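Side-chain contacts in sialyltransferase 0160 (Photobacterium damselae, PDB 4R84), which probably transfers sialic acid from CMP-sialic acid onto galactoside acceptors, as a bacterial sialyltransferase of the GT-B glycosyltransferase group: residues Ile199-Asn204 with Pro214-Leu219; Ile465-Ser470 with Pro483-Met488; Val340-Glu345 with Phe433-Met438. All coordinates share one frame; numbering follows the deposited sequence. Where two conformers were deposited one is given.

Contact 1: Ile199-Asn204 with Pro214-Leu219; sequences IEFYTN and PIIQPL
Phe201 drives the outer end of its ring into the groove between Ile215 and Ile216, where several atoms of both isoleucines make the packing densest. Ile215 CG2 sits at the ring edge, in its plane, 3.7 Å from Phe201 CZ, while Ile215 CD1 adds a second methyl beside CE1. Ile216 comes in obliquely and touches Phe201 CE2 with CG1 at 3.7 Å. With its CG anti to the carbonyl carbon (chi1 -72°), Phe201 projects its ring from the strand into this groove. Ile199 CG2, two residues earlier on the same side of the strand, lies 3.7 Å above one ring face, offset toward the rim. The rest involves fewer atoms: Ile199 and Leu219 cross at about a right angle and meet through a single methyl pair, CD1 to CD1 at 3.6 Å. Beyond it the helix turns its far side to solvent, with Pro218 exposed and Gln217 partly so; no hydrogen bond joins the two segments. The strand and helix segment axes approach to 11.7 Å, roughly antiparallel (158°). Helix 213-219 packs on strand 197-204, whose neighbours in the sheet are strands 106-125 and 225-233, while Ile187 of helix 181-192 touches Ile199, Ile215 and Leu219.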
loop_
_atom_site.group_PDB
_atom_site.type_symbol
_atom_site.label_atom_id
_atom_site.label_comp_id
_atom_site.label_asym_id
_atom_site.label_seq_id
_atom_site.Cartn_x
_atom_site.Cartn_y
_atom_site.Cartn_z
ATOM N N ILE A 199 -15.533 8.405 -2.460
ATOM C CA ILE A 199 -14.638 7.401 -3.011
ATOM C C ILE A 199 -13.222 7.672 -2.541
ATOM O O ILE A 199 -12.749 8.805 -2.615
ATOM C CB ILE A 199 -14.677 7.379 -4.556
ATOM C CG1 ILE A 199 -16.077 7.013 -5.060
ATOM C CG2 ILE A 199 -13.609 6.424 -5.110
ATOM C CD1 ILE A 199 -16.242 7.160 -6.563
ATOM N N GLU A 200 -12.577 6.638 -2.008
ATOM C CA GLU A 200 -11.156 6.686 -1.662
ATOM C C GLU A 200 -10.380 5.864 -2.674
ATOM O O GLU A 200 -10.732 4.707 -2.908
ATOM C CB GLU A 200 -10.910 6.135 -0.266
ATOM C CG GLU A 200 -11.428 7.006 0.868
ATOM C CD GLU A 200 -11.350 6.316 2.216
ATOM O OE1 GLU A 200 -10.874 5.163 2.300
ATOM O OE2 GLU A 200 -11.792 6.924 3.208
ATOM N N PHE A 201 -9.317 6.437 -3.252
ATOM C CA PHE A 201 -8.494 5.729 -4.228
ATOM C C PHE A 201 -7.172 5.298 -3.616
ATOM O O PHE A 201 -6.613 6.020 -2.798
ATOM C CB PHE A 201 -8.194 6.604 -5.443
ATOM C CG PHE A 201 -9.364 6.820 -6.348
ATOM C CD1 PHE A 201 -10.022 5.740 -6.935
ATOM C CD2 PHE A 201 -9.752 8.107 -6.685
ATOM C CE1 PHE A 201 -11.091 5.954 -7.803
ATOM C CE2 PHE A 201 -10.816 8.323 -7.559
ATOM C CZ PHE A 201 -11.477 7.239 -8.120
ATOM N N TYR A 202 -6.698 4.121 -4.015
ATOM C CA TYR A 202 -5.391 3.606 -3.603
ATOM C C TYR A 202 -4.728 3.008 -4.813
ATOM O O TYR A 202 -5.250 2.046 -5.380
ATOM C CB TYR A 202 -5.533 2.530 -2.523
ATOM C CG TYR A 202 -6.298 2.973 -1.300
ATOM C CD1 TYR A 202 -7.693 3.021 -1.303
ATOM C CD2 TYR A 202 -5.626 3.321 -0.135
ATOM C CE1 TYR A 202 -8.402 3.425 -0.176
ATOM C CE2 TYR A 202 -6.329 3.720 1.006
ATOM C CZ TYR A 202 -7.713 3.776 0.967
ATOM O OH TYR A 202 -8.428 4.168 2.088
ATOM N N THR A 203 -3.593 3.553 -5.232
ATOM C CA THR A 203 -2.976 2.993 -6.424
ATOM C C THR A 203 -1.485 3.286 -6.450
ATOM O O THR A 203 -0.911 3.761 -5.469
ATOM C CB THR A 203 -3.675 3.499 -7.711
ATOM O OG1 THR A 203 -3.244 2.714 -8.833
ATOM C CG2 THR A 203 -3.400 4.978 -7.978
ATOM N N ASN A 204 -0.886 2.926 -7.579
ATOM C CA ASN A 204 0.542 2.984 -7.856
ATOM C C ASN A 204 0.937 4.384 -8.317
ATOM O O ASN A 204 0.309 4.939 -9.211
ATOM C CB ASN A 204 0.824 1.906 -8.922
ATOM C CG ASN A 204 2.270 1.768 -9.290
ATOM O OD1 ASN A 204 2.940 2.738 -9.608
ATOM N ND2 ASN A 204 2.748 0.526 -9.311
ATOM N N PRO A 214 -9.866 7.375 -15.748
ATOM C CA PRO A 214 -11.024 6.668 -16.311
ATOM C C PRO A 214 -12.199 6.529 -15.365
ATOM O O PRO A 214 -13.321 6.309 -15.828
ATOM C CB PRO A 214 -10.462 5.290 -16.646
ATOM C CG PRO A 214 -9.017 5.530 -16.881
ATOM C CD PRO A 214 -8.639 6.569 -15.886
ATOM N N ILE A 215 -11.945 6.631 -14.059
ATOM C CA ILE A 215 -13.010 6.563 -13.080
ATOM C C ILE A 215 -13.501 7.973 -12.739
ATOM O O ILE A 215 -14.717 8.229 -12.639
ATOM C CB ILE A 215 -12.550 5.862 -11.784
ATOM C CG1 ILE A 215 -12.077 4.436 -12.090
ATOM C CG2 ILE A 215 -13.698 5.860 -10.757
ATOM C CD1 ILE A 215 -11.303 3.777 -10.923
ATOM N N ILE A 216 -12.555 8.891 -12.548
ATOM C CA ILE A 216 -12.901 10.261 -12.157
ATOM C C ILE A 216 -13.696 11.007 -13.235
ATOM O O ILE A 216 -14.664 11.692 -12.918
ATOM C CB ILE A 216 -11.649 11.063 -11.808
ATOM C CG1 ILE A 216 -11.046 10.515 -10.511
ATOM C CG2 ILE A 216 -11.987 12.555 -11.670
ATOM C CD1 ILE A 216 -9.754 11.165 -10.109
ATOM N N GLN A 217 -13.313 10.859 -14.500
ATOM C CA GLN A 217 -13.967 11.616 -15.579
ATOM C C GLN A 217 -15.486 11.408 -15.686
ATOM O O GLN A 217 -16.224 12.392 -15.729
ATOM C CB GLN A 217 -13.310 11.305 -16.926
ATOM C CG GLN A 217 -12.005 12.042 -17.142
ATOM C CD GLN A 217 -11.351 11.687 -18.456
ATOM O OE1 GLN A 217 -11.500 10.574 -18.952
ATOM N NE2 GLN A 217 -10.636 12.641 -19.041
ATOM N N PRO A 218 -15.971 10.150 -15.747
ATOM C CA PRO A 218 -17.432 10.039 -15.878
ATOM C C PRO A 218 -18.218 10.428 -14.621
ATOM O O PRO A 218 -19.426 10.646 -14.709
ATOM C CB PRO A 218 -17.645 8.555 -16.212
ATOM C CG PRO A 218 -16.442 7.867 -15.683
ATOM C CD PRO A 218 -15.310 8.834 -15.841
ATOM N N LEU A 219 -17.551 10.542 -13.476
ATOM C CA LEU A 219 -18.241 10.909 -12.252
ATOM C C LEU A 219 -18.101 12.393 -11.957
ATOM O O LEU A 219 -18.675 12.892 -10.991
ATOM C CB LEU A 219 -17.685 10.117 -11.066
ATOM C CG LEU A 219 -17.883 8.603 -11.084
ATOM C CD1 LEU A 219 -17.085 7.968 -9.950
ATOM C CD2 LEU A 219 -19.365 8.251 -10.988
#

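Contact 2: Ile465-Ser470 with Pro483-Met488; sequences IVFTSS and PLVQVM
Within the beta-alpha-beta unit that closes the C-terminal part of the enzyme, Phe467 and Ile465 of strand 462-468 pack onto Leu484, Val485 and Met488 of helix 483-490. Both strand side chains leave the same side of the strand, two residues apart, and point at the helix. The Phe467 ring receives two aliphatic groups. Leu484 CD2 lies at its edge, in plane, 3.8 Å from Phe467 CE2, whereas Val485 CG2 approaches obliquely and closely, 3.3 Å from Phe467 CZ. Val485 holds this methyl beside its backbone N, anti to the carbonyl carbon, while its CG1 takes the other branch. One helical turn beyond Leu484, Met488 and Ile465 reach toward each other tip to tip. Their terminal methyls, Met488 CE and Ile465 CD1, are 3.4 Å apart, tighter than usual van der Waals contact. The methionine is extended as far as its sulfur and then bends (chi3 74°), which sets the direction of CE. The contact is wholly apolar, and strand and helix run nearly antiparallel, at 165°. Val499 of strand 499-502 touches both Phe467 and Val485, and the Phe467 side chain comes within about 6 Å of the bound donor analogue. Helices 476-481 and 483-490 connect the adjacent parallel strands 462-468 and 499-502, a beta-alpha-beta crossover as in Rossmann-like domains.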
loop_
_atom_site.group_PDB
_atom_site.type_symbol
_atom_site.label_atom_id
_atom_site.label_comp_id
_atom_site.label_asym_id
_atom_site.label_seq_id
_atom_site.Cartn_x
_atom_site.Cartn_y
_atom_site.Cartn_z
ATOM N N ILE A 465 25.337 -6.386 -5.085
ATOM C CA ILE A 465 24.322 -6.455 -6.123
ATOM C C ILE A 465 24.959 -6.662 -7.482
ATOM O O ILE A 465 25.912 -5.963 -7.841
ATOM C CB ILE A 465 23.490 -5.190 -6.146
ATOM C CG1 ILE A 465 22.803 -5.010 -4.795
ATOM C CG2 ILE A 465 22.440 -5.291 -7.217
ATOM C CD1 ILE A 465 21.916 -3.797 -4.730
ATOM N N VAL A 466 24.429 -7.623 -8.237
ATOM C CA VAL A 466 24.980 -7.959 -9.542
ATOM C C VAL A 466 24.149 -7.394 -10.679
ATOM O O VAL A 466 22.943 -7.639 -10.751
ATOM C CB VAL A 466 25.073 -9.466 -9.715
ATOM C CG1 VAL A 466 25.582 -9.801 -11.115
ATOM C CG2 VAL A 466 25.999 -10.046 -8.645
ATOM N N PHE A 467 24.783 -6.623 -11.556
ATOM C CA PHE A 467 24.104 -6.184 -12.761
ATOM C C PHE A 467 24.500 -7.062 -13.927
ATOM O O PHE A 467 25.639 -7.477 -14.031
ATOM C CB PHE A 467 24.408 -4.728 -13.042
ATOM C CG PHE A 467 23.793 -3.821 -12.050
ATOM C CD1 PHE A 467 24.385 -3.628 -10.820
ATOM C CD2 PHE A 467 22.586 -3.200 -12.322
ATOM C CE1 PHE A 467 23.797 -2.800 -9.880
ATOM C CE2 PHE A 467 21.999 -2.380 -11.391
ATOM C CZ PHE A 467 22.601 -2.182 -10.171
ATOM N N THR A 468 23.526 -7.383 -14.763
ATOM C CA THR A 468 23.735 -8.293 -15.880
ATOM C C THR A 468 23.624 -7.531 -17.208
ATOM O O THR A 468 23.147 -6.403 -17.234
ATOM C CB THR A 468 22.710 -9.435 -15.849
ATOM O OG1 THR A 468 21.400 -8.875 -15.811
ATOM C CG2 THR A 468 22.896 -10.321 -14.628
ATOM N N SER A 469 24.067 -8.136 -18.309
ATOM C CA SER A 469 24.023 -7.448 -19.603
ATOM C C SER A 469 22.604 -7.039 -19.975
ATOM O O SER A 469 21.680 -7.829 -19.870
ATOM C CB SER A 469 24.615 -8.319 -20.707
ATOM O OG SER A 469 25.955 -8.646 -20.392
ATOM N N SER A 470 22.456 -5.784 -20.384
ATOM C CA SER A 470 21.172 -5.260 -20.844
ATOM C C SER A 470 21.414 -4.376 -22.053
ATOM O O SER A 470 22.552 -4.277 -22.548
ATOM C CB SER A 470 20.465 -4.483 -19.727
ATOM O OG SER A 470 21.107 -3.236 -19.477
ATOM N N PRO A 483 21.577 5.337 -14.120
ATOM C CA PRO A 483 20.667 6.038 -13.207
ATOM C C PRO A 483 20.331 5.209 -11.970
ATOM O O PRO A 483 20.405 5.724 -10.860
ATOM C CB PRO A 483 19.425 6.276 -14.068
ATOM C CG PRO A 483 19.968 6.414 -15.442
ATOM C CD PRO A 483 21.163 5.472 -15.526
ATOM N N LEU A 484 20.016 3.930 -12.150
ATOM C CA LEU A 484 19.669 3.089 -11.020
ATOM C C LEU A 484 20.783 3.052 -9.979
ATOM O O LEU A 484 20.534 3.248 -8.794
ATOM C CB LEU A 484 19.357 1.669 -11.477
ATOM C CG LEU A 484 18.877 0.763 -10.343
ATOM C CD1 LEU A 484 17.611 1.318 -9.711
ATOM C CD2 LEU A 484 18.643 -0.653 -10.860
ATOM N N VAL A 485 22.016 2.818 -10.416
ATOM C CA VAL A 485 23.113 2.743 -9.456
ATOM C C VAL A 485 23.385 4.113 -8.831
ATOM O O VAL A 485 23.611 4.217 -7.622
ATOM C CB VAL A 485 24.382 2.180 -10.112
ATOM C CG1 VAL A 485 25.573 2.273 -9.166
ATOM C CG2 VAL A 485 24.139 0.735 -10.527
ATOM N N GLN A 486 23.324 5.167 -9.640
ATOM C CA GLN A 486 23.547 6.515 -9.114
ATOM C C GLN A 486 22.552 6.838 -7.999
ATOM O O GLN A 486 22.921 7.443 -6.985
ATOM C CB GLN A 486 23.461 7.558 -10.236
ATOM C CG GLN A 486 24.684 7.552 -11.181
ATOM C CD GLN A 486 25.984 7.796 -10.448
ATOM O OE1 GLN A 486 26.145 8.812 -9.774
ATOM N NE2 GLN A 486 26.922 6.864 -10.572
ATOM N N VAL A 487 21.303 6.409 -8.174
ATOM C CA VAL A 487 20.295 6.607 -7.132
ATOM C C VAL A 487 20.599 5.794 -5.881
ATOM O O VAL A 487 20.555 6.322 -4.768
ATOM C CB VAL A 487 18.886 6.246 -7.647
ATOM C CG1 VAL A 487 17.885 6.149 -6.494
ATOM C CG2 VAL A 487 18.455 7.244 -8.695
ATOM N N MET A 488 20.962 4.528 -6.057
ATOM C CA MET A 488 21.264 3.673 -4.921
ATOM C C MET A 488 22.491 4.167 -4.156
ATOM O O MET A 488 22.535 4.074 -2.925
ATOM C CB MET A 488 21.486 2.236 -5.389
ATOM C CG MET A 488 20.312 1.673 -6.144
ATOM S SD MET A 488 20.551 -0.071 -6.520
ATOM C CE MET A 488 20.294 -0.766 -4.917
#

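Contact 3: Val340-Glu345 with Phe433-Met438; sequences VGFDKE and FEVLMM. With CSF (cytidine-5'-monophosphate-3-fluoro-N-acetyl-neuraminic acid), chain E.
The Phe342 ring meets Val435 and Leu436 obliquely, and one of its faces carries Lys344 CA, 3.6 Å above the plane and offset toward the rim. Val435 CG1 is 3.5 Å from Phe342 CD2, the two side chains sliding past each other in opposite directions. The Leu436 and Phe342 side chains cross at about a right angle, and Leu436 CD2 comes to 3.6 Å from Phe342 CZ. Its other methyl, Leu436 CD1, covers one face of the Phe433 ring from 4.0 Å, again toward the rim, so this leucine stands between two aromatic side chains. Val340 and Val435 meet tip to tip and more loosely, with Val340 CG2 4.0 Å from Val435 CG1. Behind Phe342 the chain changes direction: Gly341, with positive phi, is the C-prime residue of the Schellman motif ending helix 330-340, and Asp343 N-caps the next helix through OD1 to Gln346 N. Lys344 NZ reaches across to Thr439 O, beyond helix 434-438. On the ligand side of that helix, Phe433 N donates to CSF O2 of the cytosine at 2.9 Å, through a bent bond (137°). The Glu434 chain bends at chi2 (84°), and its carboxylate accepts from both ribose hydroxyls, OE1 from CSF O2' at 2.7 Å and OE2 from CSF O3'. The two bonds fix the rotation of the carboxylate against the sugar. The apolar face of helix 434-438 is packed on the loop between helices 330-340 and 344-353, while its start binds the cytosine O2 and the ribose hydroxyls. A glutamate holding the ribose diol from the C-terminal domain is a recurrent feature of nucleotide-sugar sites in GT-B glycosyltransferases.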
loop_
_atom_site.group_PDB
_atom_site.type_symbol
_atom_site.label_atom_id
_atom_site.label_comp_id
_atom_site.label_asym_id
_atom_site.label_seq_id
_atom_site.Cartn_x
_atom_site.Cartn_y
_atom_site.Cartn_z
ATOM N N VAL A 340 -1.030 -13.525 0.864
ATOM C CA VAL A 340 0.211 -13.342 0.084
ATOM C C VAL A 340 0.976 -14.654 -0.123
ATOM O O VAL A 340 1.975 -14.676 -0.840
ATOM C CB VAL A 340 1.186 -12.317 0.723
ATOM C CG1 VAL A 340 0.472 -11.000 0.974
ATOM C CG2 VAL A 340 1.831 -12.859 2.000
ATOM N N GLY A 341 0.513 -15.728 0.511
ATOM C CA GLY A 341 1.061 -17.057 0.285
ATOM C C GLY A 341 2.396 -17.326 0.957
ATOM O O GLY A 341 3.217 -18.083 0.430
ATOM N N PHE A 342 2.604 -16.727 2.127
ATOM C CA PHE A 342 3.894 -16.802 2.810
ATOM C C PHE A 342 3.796 -17.558 4.128
ATOM O O PHE A 342 3.074 -17.151 5.024
ATOM C CB PHE A 342 4.443 -15.393 3.052
ATOM C CG PHE A 342 5.742 -15.358 3.842
ATOM C CD1 PHE A 342 6.749 -16.307 3.632
ATOM C CD2 PHE A 342 5.968 -14.349 4.774
ATOM C CE1 PHE A 342 7.939 -16.257 4.355
ATOM C CE2 PHE A 342 7.167 -14.287 5.493
ATOM C CZ PHE A 342 8.153 -15.244 5.277
ATOM N N ASP A 343 4.511 -18.673 4.235
ATOM C CA ASP A 343 4.554 -19.409 5.493
ATOM C C ASP A 343 5.693 -18.863 6.345
ATOM O O ASP A 343 6.811 -19.406 6.340
ATOM C CB ASP A 343 4.716 -20.911 5.242
ATOM C CG ASP A 343 4.435 -21.765 6.495
ATOM O OD1 ASP A 343 4.479 -21.250 7.639
ATOM O OD2 ASP A 343 4.184 -22.978 6.326
ATOM N N LYS A 344 5.403 -17.790 7.074
ATOM C CA LYS A 344 6.401 -17.107 7.887
ATOM C C LYS A 344 6.946 -18.005 8.984
ATOM O O LYS A 344 8.152 -18.032 9.238
ATOM C CB LYS A 344 5.810 -15.830 8.493
ATOM C CG LYS A 344 6.725 -15.160 9.506
ATOM C CD LYS A 344 6.161 -13.827 9.990
ATOM C CE LYS A 344 7.027 -13.270 11.106
ATOM N NZ LYS A 344 6.544 -11.984 11.651
ATOM N N GLU A 345 6.053 -18.749 9.630
ATOM C CA GLU A 345 6.439 -19.651 10.702
ATOM C C GLU A 345 7.468 -20.662 10.225
ATOM O O GLU A 345 8.424 -20.951 10.931
ATOM C CB GLU A 345 5.201 -20.374 11.239
ATOM C CG GLU A 345 5.476 -21.424 12.292
ATOM C CD GLU A 345 4.201 -21.923 12.940
ATOM O OE1 GLU A 345 3.186 -21.197 12.881
ATOM O OE2 GLU A 345 4.206 -23.047 13.487
ATOM N N PHE A 433 9.323 -10.689 -3.006
ATOM C CA PHE A 433 10.378 -10.498 -2.012
ATOM C C PHE A 433 9.988 -9.436 -0.977
ATOM O O PHE A 433 10.347 -9.529 0.200
ATOM C CB PHE A 433 11.695 -10.096 -2.682
ATOM C CG PHE A 433 12.865 -10.050 -1.724
ATOM C CD1 PHE A 433 13.076 -8.936 -0.917
ATOM C CD2 PHE A 433 13.742 -11.114 -1.628
ATOM C CE1 PHE A 433 14.132 -8.890 -0.024
ATOM C CE2 PHE A 433 14.813 -11.070 -0.740
ATOM C CZ PHE A 433 15.003 -9.960 0.060
ATOM N N GLU A 434 9.263 -8.418 -1.431
ATOM C CA GLU A 434 8.861 -7.306 -0.563
ATOM C C GLU A 434 8.019 -7.762 0.644
ATOM O O GLU A 434 7.939 -7.055 1.659
ATOM C CB GLU A 434 8.110 -6.255 -1.388
ATOM C CG GLU A 434 8.971 -5.522 -2.451
ATOM C CD GLU A 434 9.114 -6.276 -3.779
ATOM O OE1 GLU A 434 8.592 -7.399 -3.907
ATOM O OE2 GLU A 434 9.738 -5.730 -4.724
ATOM N N VAL A 435 7.407 -8.942 0.539
ATOM C CA VAL A 435 6.694 -9.535 1.674
ATOM C C VAL A 435 7.642 -9.734 2.872
ATOM O O VAL A 435 7.258 -9.512 4.018
ATOM C CB VAL A 435 6.030 -10.889 1.298
ATOM C CG1 VAL A 435 5.602 -11.668 2.540
ATOM C CG2 VAL A 435 4.826 -10.665 0.379
ATOM N N LEU A 436 8.893 -10.116 2.613
ATOM C CA LEU A 436 9.844 -10.321 3.710
ATOM C C LEU A 436 10.122 -9.051 4.526
ATOM O O LEU A 436 10.143 -9.082 5.755
ATOM C CB LEU A 436 11.169 -10.892 3.173
ATOM C CG LEU A 436 11.083 -12.241 2.457
ATOM C CD1 LEU A 436 12.473 -12.728 2.025
ATOM C CD2 LEU A 436 10.398 -13.284 3.328
ATOM N N MET A 437 10.365 -7.932 3.855
ATOM C CA MET A 437 10.626 -6.699 4.574
ATOM C C MET A 437 9.374 -6.271 5.354
ATOM O O MET A 437 9.473 -5.758 6.465
ATOM C CB MET A 437 11.089 -5.617 3.597
ATOM C CG MET A 437 11.108 -4.234 4.138
ATOM S SD MET A 437 9.511 -3.510 3.774
ATOM C CE MET A 437 9.291 -3.887 2.042
ATOM N N MET A 438 8.199 -6.473 4.770
ATOM C CA MET A 438 6.919 -6.090 5.388
ATOM C C MET A 438 6.620 -6.872 6.661
ATOM O O MET A 438 5.978 -6.374 7.581
ATOM C CB MET A 438 5.761 -6.299 4.404
ATOM C CG MET A 438 5.727 -5.353 3.213
ATOM S SD MET A 438 5.354 -3.638 3.636
ATOM C CE MET A 438 3.666 -3.757 4.245
HETATM C C5A CSF E . 13.242 -4.902 -15.212
HETATM C C4A CSF E . 11.782 -4.816 -14.787
HETATM C C2A CSF E . 11.998 -7.134 -13.795
HETATM O O6A CSF E . 13.378 -7.086 -14.201
HETATM C C6A CSF E . 13.972 -5.793 -14.216
HETATM C C3A CSF E . 11.155 -6.212 -14.694
HETATM O O4A CSF E . 11.072 -4.012 -15.739
HETATM N N5A CSF E . 13.828 -3.580 -15.205
HETATM C C7A CSF E . 15.416 -5.964 -14.644
HETATM C C8A CSF E . 16.158 -6.840 -13.650
HETATM C C9A CSF E . 17.650 -6.844 -13.959
HETATM O O9A CSF E . 18.292 -7.648 -12.970
HETATM O O8A CSF E . 15.967 -6.286 -12.348
HETATM O O7A CSF E . 15.457 -6.600 -15.923
HETATM C C1A CSF E . 11.503 -8.560 -13.926
HETATM O OBA CSF E . 10.357 -8.834 -13.520
HETATM O OAA CSF E . 12.243 -9.427 -14.449
HETATM O O1A CSF E . 11.787 -6.711 -12.446
HETATM O O2A CSF E . 12.746 -5.843 -10.317
HETATM N N1 CSF E . 11.270 -10.789 -7.395
HETATM C C2 CSF E . 11.357 -11.678 -6.312
HETATM N N3 CSF E . 12.478 -12.415 -6.136
HETATM C C4 CSF E . 13.504 -12.279 -7.002
HETATM C C5 CSF E . 13.422 -11.408 -8.088
HETATM C C6 CSF E . 12.265 -10.660 -8.276
HETATM C "C3'" CSF E . 10.298 -7.720 -7.618
HETATM C "C2'" CSF E . 9.928 -8.833 -6.673
HETATM C "C1'" CSF E . 10.010 -10.048 -7.568
HETATM O "O4'" CSF E . 9.888 -9.591 -8.918
HETATM C "C4'" CSF E . 9.653 -8.184 -8.904
HETATM P PA CSF E . 12.616 -7.117 -11.115
HETATM O "O5'" CSF E . 11.614 -7.986 -10.244
HETATM C "C5'" CSF E . 10.263 -7.560 -10.140
HETATM O "O3'" CSF E . 9.830 -6.461 -7.153
HETATM O "O2'" CSF E . 8.559 -8.708 -6.267
HETATM N N4 CSF E . 14.628 -13.016 -6.827
HETATM O O2 CSF E . 10.384 -11.778 -5.518
HETATM O O3A CSF E . 13.818 -7.973 -11.407
HETATM C C10 CSF E . 14.490 -3.068 -16.246
HETATM O O10 CSF E . 14.573 -3.642 -17.322
HETATM C C11 CSF E . 15.148 -1.739 -16.000
HETATM F F3A CSF E . 11.074 -6.782 -15.943
#

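Overall arrangement
Along the chain the contacts follow one another without interleaving: contact 1, contact 3, contact 2. Contact 1 lies on strand 197-204, among the parallel strands 106-125, 149-154 and 225-233 of the first Rossmann-like domain. Contacts 2 and 3 belong to the second, built on strands 358-362, 401-405, 425-427 and 445-447, and reach the first through helices 237-246 and 129-144 respectively. Centres of contacts 1 and 2, 1 and 3, and 2 and 3 are about 34, 29 and 25 Å apart, and none touch. Contact 3 binds the nucleotide, contact 2 approaches the donor, and contact 1 packs a helix in the other domain, as expected for the two Rossmann-like domains of a GT-B enzyme.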